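Pumilio homolog 23 (Arabidopsis thaliana, PDB 5WZJ) binds RNA in a sequence-specific manner, recognising a segment of 18S rRNA through its pumilio repeats, and probably regulates the translation and stability of target mRNAs. Local coordinates at residues A[103-108]-A[152-157]; A[450-455]-A[485-490]. One frame throughout, in Å; residues are numbered along the deposited sequence.

Contact 1 (A[103-108]-A[152-157]). With nucleotides of chain B.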
loop_
_atom_site.group_PDB
_atom_site.type_symbol
_atom_site.label_atom_id
_atom_site.label_comp_id
_atom_site.label_asym_id
_atom_site.label_seq_id
_atom_site.Cartn_x
_atom_site.Cartn_y
_atom_site.Cartn_z
ATOM N N VAL A 103 -5.616 -25.751 3.798
ATOM C CA VAL A 103 -5.182 -26.560 4.936
ATOM C C VAL A 103 -3.737 -26.229 5.298
ATOM O O VAL A 103 -3.394 -26.047 6.474
ATOM C CB VAL A 103 -5.345 -28.059 4.614
ATOM C CG1 VAL A 103 -4.667 -28.907 5.686
ATOM C CG2 VAL A 103 -6.840 -28.439 4.453
ATOM N N ALA A 104 -2.859 -26.179 4.293
ATOM C CA ALA A 104 -1.465 -25.822 4.549
ATOM C C ALA A 104 -1.358 -24.434 5.187
ATOM O O ALA A 104 -0.592 -24.231 6.135
ATOM C CB ALA A 104 -0.666 -25.883 3.244
ATOM N N GLU A 105 -2.131 -23.469 4.694
ATOM C CA GLU A 105 -2.055 -22.129 5.272
ATOM C C GLU A 105 -2.652 -22.081 6.675
ATOM O O GLU A 105 -2.192 -21.294 7.514
ATOM C CB GLU A 105 -2.755 -21.118 4.365
ATOM C CG GLU A 105 -1.995 -20.788 3.077
ATOM C CD GLU A 105 -2.590 -19.574 2.362
ATOM O OE1 GLU A 105 -3.254 -19.753 1.324
ATOM O OE2 GLU A 105 -2.404 -18.438 2.846
ATOM N N SER A 106 -3.678 -22.900 6.950
ATOM C CA SER A 106 -4.199 -22.984 8.312
ATOM C C SER A 106 -3.144 -23.540 9.258
ATOM O O SER A 106 -3.047 -23.105 10.410
ATOM C CB SER A 106 -5.473 -23.844 8.358
ATOM O OG SER A 106 -6.595 -23.112 7.863
ATOM N N ALA A 107 -2.332 -24.491 8.787
ATOM C CA ALA A 107 -1.244 -24.988 9.627
ATOM C C ALA A 107 -0.253 -23.878 9.938
ATOM O O ALA A 107 0.212 -23.755 11.078
ATOM C CB ALA A 107 -0.531 -26.164 8.958
ATOM N N LEU A 108 0.059 -23.042 8.939
ATOM C CA LEU A 108 0.991 -21.937 9.145
ATOM C C LEU A 108 0.410 -20.873 10.074
ATOM O O LEU A 108 1.102 -20.384 10.973
ATOM C CB LEU A 108 1.379 -21.326 7.793
ATOM C CG LEU A 108 2.104 -22.299 6.849
ATOM C CD1 LEU A 108 2.416 -21.641 5.485
ATOM C CD2 LEU A 108 3.384 -22.791 7.503
ATOM N N LEU A 152 3.608 -20.371 -0.032
ATOM C CA LEU A 152 5.012 -19.967 0.096
ATOM C C LEU A 152 5.141 -18.554 0.656
ATOM O O LEU A 152 5.984 -18.302 1.526
ATOM C CB LEU A 152 5.716 -20.049 -1.263
ATOM C CG LEU A 152 6.185 -21.429 -1.746
ATOM C CD1 LEU A 152 6.733 -21.353 -3.172
ATOM C CD2 LEU A 152 7.246 -21.981 -0.793
ATOM N N ARG A 153 4.311 -17.627 0.176
ATOM C CA ARG A 153 4.275 -16.277 0.737
ATOM C C ARG A 153 4.017 -16.305 2.241
ATOM O O ARG A 153 4.725 -15.650 3.015
ATOM C CB ARG A 153 3.208 -15.445 0.015
ATOM C CG ARG A 153 3.694 -14.954 -1.362
ATOM C CD ARG A 153 2.608 -14.203 -2.128
ATOM N NE ARG A 153 1.853 -15.090 -3.006
ATOM C CZ ARG A 153 0.785 -14.699 -3.696
ATOM N NH1 ARG A 153 0.347 -13.448 -3.582
ATOM N NH2 ARG A 153 0.155 -15.551 -4.486
ATOM N N ARG A 154 2.993 -17.047 2.672
ATOM C CA ARG A 154 2.711 -17.137 4.104
ATOM C C ARG A 154 3.882 -17.763 4.849
ATOM O O ARG A 154 4.296 -17.262 5.903
ATOM C CB ARG A 154 1.420 -17.927 4.356
ATOM C CG ARG A 154 1.037 -18.006 5.852
ATOM C CD ARG A 154 -0.388 -18.558 6.065
ATOM N NE ARG A 154 -1.401 -17.783 5.354
ATOM C CZ ARG A 154 -1.899 -16.630 5.793
ATOM N NH1 ARG A 154 -1.474 -16.115 6.935
ATOM N NH2 ARG A 154 -2.805 -15.979 5.080
ATOM N N LEU A 155 4.465 -18.826 4.286
ATOM C CA LEU A 155 5.600 -19.490 4.934
ATOM C C LEU A 155 6.804 -18.562 5.064
ATOM O O LEU A 155 7.471 -18.551 6.104
ATOM C CB LEU A 155 5.988 -20.739 4.150
ATOM C CG LEU A 155 7.223 -21.469 4.653
ATOM C CD1 LEU A 155 6.989 -21.993 6.080
ATOM C CD2 LEU A 155 7.570 -22.603 3.690
ATOM N N LEU A 156 7.128 -17.814 4.000
ATOM C CA LEU A 156 8.191 -16.818 4.082
ATOM C C LEU A 156 7.912 -15.822 5.200
ATOM O O LEU A 156 8.804 -15.498 5.989
ATOM C CB LEU A 156 8.336 -16.085 2.741
ATOM C CG LEU A 156 8.950 -16.888 1.585
ATOM C CD1 LEU A 156 8.559 -16.269 0.243
ATOM C CD2 LEU A 156 10.466 -16.953 1.719
ATOM N N CYS A 157 6.674 -15.315 5.274
ATOM C CA CYS A 157 6.320 -14.355 6.319
ATOM C C CYS A 157 6.510 -14.959 7.705
ATOM O O CYS A 157 7.045 -14.306 8.608
ATOM C CB CYS A 157 4.873 -13.875 6.142
ATOM S SG CYS A 157 4.605 -12.738 4.766
ATOM P P C B 9 -6.598 -10.323 -10.821
ATOM O OP1 C B 9 -7.790 -10.753 -11.595
ATOM O OP2 C B 9 -6.731 -9.241 -9.811
ATOM O "O5'" C B 9 -6.010 -11.579 -10.022
ATOM C "C5'" C B 9 -5.700 -12.815 -10.659
ATOM C "C4'" C B 9 -5.182 -13.803 -9.641
ATOM O "O4'" C B 9 -3.926 -13.337 -9.111
ATOM C "C3'" C B 9 -6.095 -14.023 -8.432
ATOM O "O3'" C B 9 -6.839 -15.211 -8.627
ATOM C "C2'" C B 9 -5.156 -14.121 -7.217
ATOM O "O2'" C B 9 -5.103 -15.449 -6.705
ATOM C "C1'" C B 9 -3.778 -13.731 -7.778
ATOM N N1 C B 9 -3.121 -12.646 -7.021
ATOM C C2 C B 9 -2.253 -13.057 -6.020
ATOM O O2 C B 9 -2.113 -14.286 -5.865
ATOM N N3 C B 9 -1.605 -12.121 -5.279
ATOM C C4 C B 9 -1.818 -10.826 -5.510
ATOM N N4 C B 9 -1.171 -9.932 -4.757
ATOM C C5 C B 9 -2.712 -10.384 -6.541
ATOM C C6 C B 9 -3.343 -11.318 -7.270
ATOM P P G B 10 -8.313 -15.410 -8.027
ATOM O OP1 G B 10 -9.214 -15.493 -9.192
ATOM O OP2 G B 10 -8.562 -14.473 -6.916
ATOM O "O5'" G B 10 -8.227 -16.849 -7.343
ATOM C "C5'" G B 10 -7.825 -18.005 -8.066
ATOM C "C4'" G B 10 -7.868 -19.229 -7.180
ATOM O "O4'" G B 10 -6.882 -19.062 -6.121
ATOM C "C3'" G B 10 -9.211 -19.475 -6.478
ATOM O "O3'" G B 10 -9.436 -20.876 -6.298
ATOM C "C2'" G B 10 -8.988 -18.850 -5.113
ATOM O "O2'" G B 10 -9.808 -19.362 -4.085
ATOM C "C1'" G B 10 -7.516 -19.177 -4.866
ATOM N N9 G B 10 -6.915 -18.266 -3.894
ATOM C C8 G B 10 -7.114 -16.897 -3.845
ATOM N N7 G B 10 -6.531 -16.353 -2.815
ATOM C C5 G B 10 -5.935 -17.415 -2.143
ATOM C C6 G B 10 -5.151 -17.427 -0.962
ATOM O O6 G B 10 -4.834 -16.470 -0.259
ATOM N N1 G B 10 -4.734 -18.709 -0.625
ATOM C C2 G B 10 -5.020 -19.846 -1.339
ATOM N N2 G B 10 -4.517 -21.002 -0.862
ATOM N N3 G B 10 -5.748 -19.843 -2.443
ATOM C C4 G B 10 -6.172 -18.609 -2.784
#
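Glu105 of Pumilio repeat 2 and Arg154 of Pumilio repeat 3 join helices 100-112 and 146-160, which run nearly parallel and carry base-reading residues on the RNA-binding surface of the superhelix. The carboxylate splits its work between protein and RNA. Its OE2 turns the lone pair pointing away from OE1 to Arg154, where NE donates an almost straight bond (2.8 Å, N-H...O 168°); a second, weak bond comes from Arg154 NH2 to the same Glu105 OE2 at 3.3 Å. The arginine chain bends at chi3 (-56°), bringing the NE edge of its guanidinium to the acid; the two flat groups lie nearly coplanar, 24° apart. Glu105 OE1 meets the Watson-Crick edge of G10 of chain B and takes bonds from both its N1 (2.7 Å) and its N2 (2.8 Å). Gripped at both oxygens, the carboxylate is probably held from turning, with OE1 presented to guanine. With an alanine here, guanine N1 and N2 would probably lose their shared acceptor, and Arg154 NE its carboxylate mate. Arg153, the neighbour of Arg154 in sequence, takes no part in the helix pairing but reads the Watson-Crick edge of C9 of chain B: NH1 donates to N3 and NH2 to O2 of that base, each at 2.9 Å. The rest of the contact is apolar. Leu108 CB packs on the Arg154 methylene CD (3.7 Å), and Leu108 CD1 lies 3.9 Å from Leu155 CB. Around the pair, Arg154 NH1 forms another salt bridge with Asp165. Leu155 also packs on Leu128, Ile131 and Ile135 of helix 121-137, while Arg153 rests against Leu231 and Thr235 of helix 227-239.

Contact 2 (A[450-455]-A[485-490])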
loop_
_atom_site.group_PDB
_atom_site.type_symbol
_atom_site.label_atom_id
_atom_site.label_comp_id
_atom_site.label_asym_id
_atom_site.label_seq_id
_atom_site.Cartn_x
_atom_site.Cartn_y
_atom_site.Cartn_z
ATOM N N SER A 450 -4.254 30.393 -7.465
ATOM C CA SER A 450 -5.357 29.710 -8.135
ATOM C C SER A 450 -6.342 29.133 -7.129
ATOM O O SER A 450 -7.563 29.248 -7.308
ATOM C CB SER A 450 -4.812 28.609 -9.049
ATOM O OG SER A 450 -5.862 27.869 -9.665
ATOM N N LEU A 451 -5.835 28.500 -6.064
ATOM C CA LEU A 451 -6.737 27.916 -5.070
ATOM C C LEU A 451 -7.521 28.997 -4.336
ATOM O O LEU A 451 -8.739 28.872 -4.152
ATOM C CB LEU A 451 -5.964 27.061 -4.061
ATOM C CG LEU A 451 -6.825 26.440 -2.943
ATOM C CD1 LEU A 451 -7.773 25.374 -3.495
ATOM C CD2 LEU A 451 -5.969 25.834 -1.833
ATOM N N THR A 452 -6.836 30.048 -3.864
ATOM C CA THR A 452 -7.544 31.064 -3.080
ATOM C C THR A 452 -8.414 31.971 -3.938
ATOM O O THR A 452 -9.250 32.691 -3.378
ATOM C CB THR A 452 -6.583 31.940 -2.274
ATOM O OG1 THR A 452 -5.678 32.610 -3.162
ATOM C CG2 THR A 452 -5.800 31.097 -1.270
ATOM N N SER A 453 -8.234 31.957 -5.265
ATOM C CA SER A 453 -9.095 32.709 -6.179
ATOM C C SER A 453 -10.387 31.994 -6.517
ATOM O O SER A 453 -11.314 32.645 -7.002
ATOM C CB SER A 453 -8.384 32.996 -7.507
ATOM O OG SER A 453 -7.321 33.908 -7.314
ATOM N N MET A 454 -10.452 30.674 -6.341
ATOM C CA MET A 454 -11.638 29.932 -6.751
ATOM C C MET A 454 -12.867 30.493 -6.047
ATOM O O MET A 454 -12.806 30.892 -4.880
ATOM C CB MET A 454 -11.480 28.435 -6.436
ATOM C CG MET A 454 -10.523 27.691 -7.371
ATOM S SD MET A 454 -10.155 26.022 -6.769
ATOM C CE MET A 454 -11.792 25.344 -6.559
ATOM N N LYS A 455 -13.982 30.542 -6.769
ATOM C CA LYS A 455 -15.171 31.143 -6.195
ATOM C C LYS A 455 -15.755 30.221 -5.132
ATOM O O LYS A 455 -15.466 29.018 -5.083
ATOM C CB LYS A 455 -16.201 31.452 -7.283
ATOM C CG LYS A 455 -16.684 30.234 -8.048
ATOM C CD LYS A 455 -17.625 30.650 -9.178
ATOM C CE LYS A 455 -18.043 29.457 -10.019
ATOM N NZ LYS A 455 -18.978 29.838 -11.120
ATOM N N LYS A 485 -4.973 32.070 3.617
ATOM C CA LYS A 485 -5.775 31.025 4.246
ATOM C C LYS A 485 -7.119 31.572 4.690
ATOM O O LYS A 485 -8.160 30.961 4.439
ATOM C CB LYS A 485 -5.026 30.430 5.445
ATOM C CG LYS A 485 -3.646 29.871 5.082
ATOM C CD LYS A 485 -2.990 29.134 6.253
ATOM C CE LYS A 485 -1.642 28.545 5.828
ATOM N NZ LYS A 485 -0.885 27.977 6.969
ATOM N N ARG A 486 -7.106 32.731 5.363
ATOM C CA ARG A 486 -8.350 33.349 5.820
ATOM C C ARG A 486 -9.300 33.624 4.654
ATOM O O ARG A 486 -10.509 33.387 4.754
ATOM C CB ARG A 486 -8.026 34.644 6.587
ATOM C CG ARG A 486 -9.250 35.456 7.051
ATOM C CD ARG A 486 -8.878 36.638 7.996
ATOM N NE ARG A 486 -8.214 37.762 7.319
ATOM C CZ ARG A 486 -6.923 38.085 7.468
ATOM N NH1 ARG A 486 -6.135 37.373 8.273
ATOM N NH2 ARG A 486 -6.409 39.128 6.822
ATOM N N ARG A 487 -8.768 34.111 3.531
ATOM C CA ARG A 487 -9.624 34.380 2.384
ATOM C C ARG A 487 -10.371 33.123 1.947
ATOM O O ARG A 487 -11.565 33.182 1.629
ATOM C CB ARG A 487 -8.790 34.940 1.228
ATOM C CG ARG A 487 -9.613 35.115 -0.062
ATOM C CD ARG A 487 -8.745 35.504 -1.246
ATOM N NE ARG A 487 -9.567 35.735 -2.432
ATOM C CZ ARG A 487 -9.078 35.857 -3.660
ATOM N NH1 ARG A 487 -7.767 35.771 -3.858
ATOM N NH2 ARG A 487 -9.903 36.070 -4.680
ATOM N N LEU A 488 -9.686 31.975 1.916
ATOM C CA LEU A 488 -10.349 30.737 1.513
ATOM C C LEU A 488 -11.365 30.301 2.558
ATOM O O LEU A 488 -12.486 29.908 2.221
ATOM C CB LEU A 488 -9.313 29.625 1.268
ATOM C CG LEU A 488 -9.908 28.278 0.807
ATOM C CD1 LEU A 488 -9.021 27.605 -0.214
ATOM C CD2 LEU A 488 -10.155 27.333 1.977
ATOM N N ILE A 489 -10.978 30.331 3.832
ATOM C CA ILE A 489 -11.881 29.893 4.894
ATOM C C ILE A 489 -13.174 30.698 4.862
ATOM O O ILE A 489 -14.273 30.143 5.009
ATOM C CB ILE A 489 -11.174 30.000 6.257
ATOM C CG1 ILE A 489 -10.035 28.973 6.338
ATOM C CG2 ILE A 489 -12.179 29.800 7.411
ATOM C CD1 ILE A 489 -9.168 29.099 7.592
ATOM N N ILE A 490 -13.070 32.013 4.647
ATOM C CA ILE A 490 -14.269 32.851 4.598
ATOM C C ILE A 490 -15.204 32.403 3.482
ATOM O O ILE A 490 -16.432 32.451 3.631
ATOM C CB ILE A 490 -13.872 34.339 4.466
ATOM C CG1 ILE A 490 -13.311 34.820 5.803
ATOM C CG2 ILE A 490 -15.074 35.209 4.043
ATOM C CD1 ILE A 490 -12.604 36.172 5.751
HETATM O O HOH W 1 -5.371 35.351 -2.304
HETATM O O HOH W 2 -8.623 36.538 -7.432
#
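The backbone at Thr452 and Ser453 meets the guanidinium of Arg487, from helix 482-490, in a helix-packing contact at Pumilio repeat 7 (residues 453-490), in the all-helical PUF fold. The apolar part is small: Leu451 and Leu488 meet with CG of Leu451 standing 3.7 Å from CD1 of Leu488. Phe475 and Ile472 of helix 468-477 close in there, Phe475 against Leu451 and Ile472 against Leu488.

The polar part is a face contact. Arg487 stretches from CG to NE with both middle torsions near anti (chi2 -173°, chi3 -177°), which carries its guanidinium across the backbone at Thr452. The Thr452 O sits over the centre of that flat group, 3.1 Å above its plane and 3.2 Å from Arg487 CZ. None of the arginine N-H groups points at it well enough to bond, so the attraction is probably electrostatic, between a delocalised positive charge and a backbone carbonyl. That carbonyl finds its hydrogen bond with Lys491 NZ, which also binds Met454 O. The Thr452 and Ser453 hydroxyls are bonded to backbone oxygens one turn back, Ile448 O and Thr449 O.

Water completes the join at the guanidinium edge. Two waters lie there, in plane, while the carbonyl takes one face. One accepts from Arg487 NH1 and donates to Thr452 OG1, both at 2.9 Å; the other accepts from Arg487 NH2 at 3.1 Å and donates to Ser453 OG at 2.9 Å.

Contact 1 and contact 2 lie on opposite sides of the chain's centre, their own centres 53 Å apart and their nearest atoms about 40 Å apart, so neither touches the other. They follow one another along the chain, contact 1 early and contact 2 late in the curved stack of pumilio repeats. Their relation to RNA differs. In contact 1, whose helix pairing spans repeats 2 and 3, Glu105 hydrogen-bonds G10 of chain B, and Arg153, on the same helix segment as Arg154, hydrogen-bonds C9 of chain B. Contact 2, about 12 Å from the nucleic acid at its nearest atom, is packing between helices.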